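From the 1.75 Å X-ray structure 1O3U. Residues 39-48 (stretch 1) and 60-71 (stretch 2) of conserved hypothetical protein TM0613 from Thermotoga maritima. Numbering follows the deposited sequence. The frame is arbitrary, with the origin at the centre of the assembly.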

# COMPACT_ATOMS: atom_id res chain seq x y z
N SER A 39 -5.26 5.89 2.92
CA SER A 39 -4.73 7.13 3.51
C SER A 39 -3.56 6.83 4.49
O SER A 39 -2.52 7.53 4.50
CB SER A 39 -5.86 7.89 4.24
OG SER A 39 -6.80 8.36 3.29
N GLN A 40 -3.75 5.80 5.32
CA GLN A 40 -2.70 5.35 6.24
C GLN A 40 -1.43 4.99 5.45
O GLN A 40 -0.35 5.45 5.78
CB GLN A 40 -3.14 4.11 7.03
CG GLN A 40 -4.16 4.33 8.06
CD GLN A 40 -4.58 3.00 8.72
OE1 GLN A 40 -4.70 1.96 8.04
NE2 GLN A 40 -4.77 3.03 10.02
N GLN A 41 -1.60 4.17 4.40
CA GLN A 41 -0.48 3.76 3.55
C GLN A 41 0.23 4.93 2.85
O GLN A 41 1.47 5.00 2.82
CB GLN A 41 -0.96 2.72 2.54
CG GLN A 41 -1.54 1.45 3.19
CD GLN A 41 -0.45 0.62 3.81
OE1 GLN A 41 0.63 0.45 3.22
NE2 GLN A 41 -0.70 0.12 5.02
N ALA A 42 -0.56 5.88 2.35
CA ALA A 42 -0.02 7.06 1.66
C ALA A 42 0.85 7.85 2.64
O ALA A 42 1.94 8.28 2.28
CB ALA A 42 -1.11 7.91 1.16
N ALA A 43 0.36 8.04 3.87
CA ALA A 43 1.10 8.86 4.86
C ALA A 43 2.41 8.15 5.26
O ALA A 43 3.48 8.75 5.35
CB ALA A 43 0.25 9.11 6.06
N GLU A 44 2.31 6.86 5.50
CA GLU A 44 3.50 6.02 5.77
C GLU A 44 4.58 6.14 4.70
O GLU A 44 5.78 6.35 4.99
CB GLU A 44 3.06 4.55 5.92
CG GLU A 44 2.28 4.29 7.17
CD GLU A 44 1.95 2.82 7.38
OE1 GLU A 44 2.72 1.92 6.89
OE2 GLU A 44 0.93 2.61 8.10
N LYS A 45 4.18 5.98 3.45
CA LYS A 45 5.11 6.02 2.35
C LYS A 45 5.75 7.41 2.22
O LYS A 45 6.93 7.51 1.92
CB LYS A 45 4.44 5.55 1.05
CG LYS A 45 4.10 4.05 1.03
CD LYS A 45 3.63 3.59 -0.32
CE LYS A 45 3.28 2.09 -0.37
NZ LYS A 45 1.84 1.77 -0.22
N ALA A 46 4.98 8.47 2.46
CA ALA A 46 5.45 9.85 2.31
C ALA A 46 6.59 10.07 3.33
O ALA A 46 7.66 10.57 3.00
CB ALA A 46 4.34 10.84 2.56
N VAL A 47 6.38 9.65 4.55
CA VAL A 47 7.43 9.86 5.58
C VAL A 47 8.68 9.03 5.30
O VAL A 47 9.82 9.49 5.47
CB VAL A 47 6.89 9.60 6.99
CG1 VAL A 47 7.99 9.86 8.03
CG2 VAL A 47 5.67 10.46 7.29
N LYS A 48 8.50 7.79 4.84
CA LYS A 48 9.62 6.95 4.44
C LYS A 48 10.48 7.58 3.32
O LYS A 48 11.70 7.37 3.26
CB LYS A 48 9.15 5.58 3.98
CG LYS A 48 8.65 4.73 5.07
CD LYS A 48 8.25 3.36 4.52
CE LYS A 48 7.50 2.54 5.55
N GLY A 60 9.62 0.96 12.27
CA GLY A 60 8.28 0.88 12.76
C GLY A 60 7.32 0.68 11.64
O GLY A 60 7.67 0.50 10.48
N TYR A 61 6.06 0.71 11.99
CA TYR A 61 5.01 0.48 11.04
C TYR A 61 4.23 1.74 10.87
O TYR A 61 3.90 2.13 9.76
CB TYR A 61 4.16 -0.68 11.55
CG TYR A 61 5.04 -1.87 11.88
CD1 TYR A 61 5.67 -2.60 10.86
CD2 TYR A 61 5.29 -2.24 13.19
CE1 TYR A 61 6.50 -3.69 11.15
CE2 TYR A 61 6.10 -3.32 13.50
CZ TYR A 61 6.71 -4.04 12.48
OH TYR A 61 7.51 -5.11 12.79
N SER A 62 3.99 2.43 11.98
CA SER A 62 2.97 3.43 12.02
C SER A 62 3.53 4.79 11.58
O SER A 62 4.72 5.04 11.66
CB SER A 62 2.36 3.50 13.41
OG SER A 62 3.24 4.10 14.33
N VAL A 63 2.64 5.64 11.13
CA VAL A 63 3.00 7.04 10.83
C VAL A 63 3.46 7.76 12.08
O VAL A 63 4.45 8.46 12.02
CB VAL A 63 1.85 7.80 10.14
CG1 VAL A 63 2.26 9.21 9.77
CG2 VAL A 63 1.43 7.03 8.92
N PRO A 64 2.80 7.59 13.24
CA PRO A 64 3.36 8.13 14.47
C PRO A 64 4.78 7.64 14.75
O PRO A 64 5.56 8.47 15.19
CB PRO A 64 2.39 7.65 15.55
CG PRO A 64 1.16 7.46 14.88
CD PRO A 64 1.50 6.95 13.50
N ASP A 65 5.10 6.37 14.45
CA ASP A 65 6.44 5.83 14.65
C ASP A 65 7.44 6.65 13.84
O ASP A 65 8.40 7.19 14.37
CB ASP A 65 6.57 4.35 14.22
CG ASP A 65 5.96 3.38 15.20
OD1 ASP A 65 5.74 3.74 16.38
OD2 ASP A 65 5.66 2.21 14.86
N PHE A 66 7.18 6.78 12.54
CA PHE A 66 8.14 7.43 11.66
C PHE A 66 8.25 8.94 11.95
O PHE A 66 9.34 9.49 11.96
CB PHE A 66 7.78 7.22 10.20
CG PHE A 66 7.65 5.77 9.78
CD1 PHE A 66 8.62 4.84 10.09
CD2 PHE A 66 6.58 5.37 9.00
CE1 PHE A 66 8.50 3.53 9.67
CE2 PHE A 66 6.46 4.04 8.60
CZ PHE A 66 7.43 3.13 8.93
N LEU A 67 7.14 9.62 12.18
CA LEU A 67 7.21 11.06 12.54
C LEU A 67 7.92 11.32 13.84
O LEU A 67 8.61 12.32 13.99
CB LEU A 67 5.81 11.67 12.61
CG LEU A 67 5.08 11.94 11.32
CD1 LEU A 67 3.82 12.72 11.68
CD2 LEU A 67 5.97 12.78 10.32
N GLY A 68 7.76 10.42 14.81
CA GLY A 68 8.48 10.54 16.06
C GLY A 68 9.97 10.47 15.83
O GLY A 68 10.70 11.27 16.38
N GLU A 69 10.45 9.52 15.03
CA GLU A 69 11.88 9.38 14.73
C GLU A 69 12.36 10.63 13.99
O GLU A 69 13.44 11.16 14.25
CB GLU A 69 12.17 8.13 13.85
CG GLU A 69 12.26 6.78 14.55
CD GLU A 69 12.48 5.62 13.57
OE1 GLU A 69 13.55 5.57 12.88
OE2 GLU A 69 11.57 4.76 13.47
N LEU A 70 11.54 11.09 13.05
CA LEU A 70 11.89 12.27 12.25
C LEU A 70 12.08 13.54 13.11
O LEU A 70 12.88 14.41 12.76
CB LEU A 70 10.82 12.45 11.17
CG LEU A 70 11.26 13.17 9.90
CD1 LEU A 70 12.52 12.51 9.31
CD2 LEU A 70 10.10 13.23 8.86
N SER A 71 11.37 13.61 14.24
CA SER A 71 11.44 14.75 15.20
C SER A 71 12.82 15.05 15.80
O SER A 71 13.07 16.16 16.30
CB SER A 71 10.45 14.53 16.35
OG SER A 71 9.12 14.59 15.86

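Two helices, 39-48 and 63-70, run side by side in nearly the same direction: their axes make an angle of 23° and come within 9.4 Å of each other. Together the stretches bury 411 Å², and no hydrogen bond crosses between the modelled atoms, so the contact rests chiefly on the packing of carbon against carbon. Val47, Phe66 and Val63 cover the most surface, 92, 78 and 69 Å² respectively, and the CA-to-CB bond of each points toward the opposing stretch.

Val47 is the knob of the interface. Its side chain sits in a hole formed by Val63, Phe66, Leu67 and Leu70, residues spaced so that they line one side of the second helix. With chi1 at -179° (t), the two methyls spread across the hole and both come near Leu67 CD2, Val47 CG1 at 4.2 Å and Val47 CG2 at 3.8 Å. Val47 CG1 also lies 3.4 Å from Phe66 CB and 4.1 Å from Leu70 CD2, and Val47 CG2 lies 4.4 Å from Val63 CG1. A branched, wholly apolar side chain suits this buried site, since it can touch several walls of the hole without bringing in a polar group that would need a partner. Leu67 joins in although its CA-to-CB bond points sideways, because the end of its side chain comes nearer.

Phe66 places a flat ring beside the first helix, with chi1 at -56° (m) and chi2 at -49°. Lys48 CG lies over one face of this ring, and farther along the same side chain Lys48 CE approaches Phe66 CZ to 3.4 Å. The methylenes of Lys48, extended through chi2 and chi3 in t, thus supply apolar cover from a residue that is itself partly exposed. Its NZ is not modelled, so the coordinates give no position for the charge. Val47 CG1 and Glu44 O meet the ring obliquely.

Val63 fills the contact near the start of the second helix, where the backbones draw close: the CA atoms of Glu44 and Val63 are 5.2 Å apart, against 6.6 Å for those of Val47 and Phe66. Val63 CG2 packs 3.7 Å from Ala43 CB, and the same methyl lies 3.4 Å from Glu44 CG, using the aliphatic part of an acidic side chain. The carboxylate gains no hydrogen bond here; Glu44 OE1 is 3.1 Å from Tyr61 O, but both atoms are acceptors.

The helix that presents Val63 and Phe66 is secured at its N-terminus by bonds within its own stretch. Ser62 occupies the N-cap, and its OG accepts from Asp65 N at 2.9 Å. In return, Asp65 OD2 accepts from Tyr61 N at 3.3 Å and, weakly, from Ser62 N, also at 3.3 Å. Serine and aspartate suit these places because their short side chains carry acceptors that can reach backbone NH groups nearby. The CA-to-CB bond of Ser62 points away from the first stretch and Asp65 is out of its reach, so these polar groups serve the helix start rather than the contact.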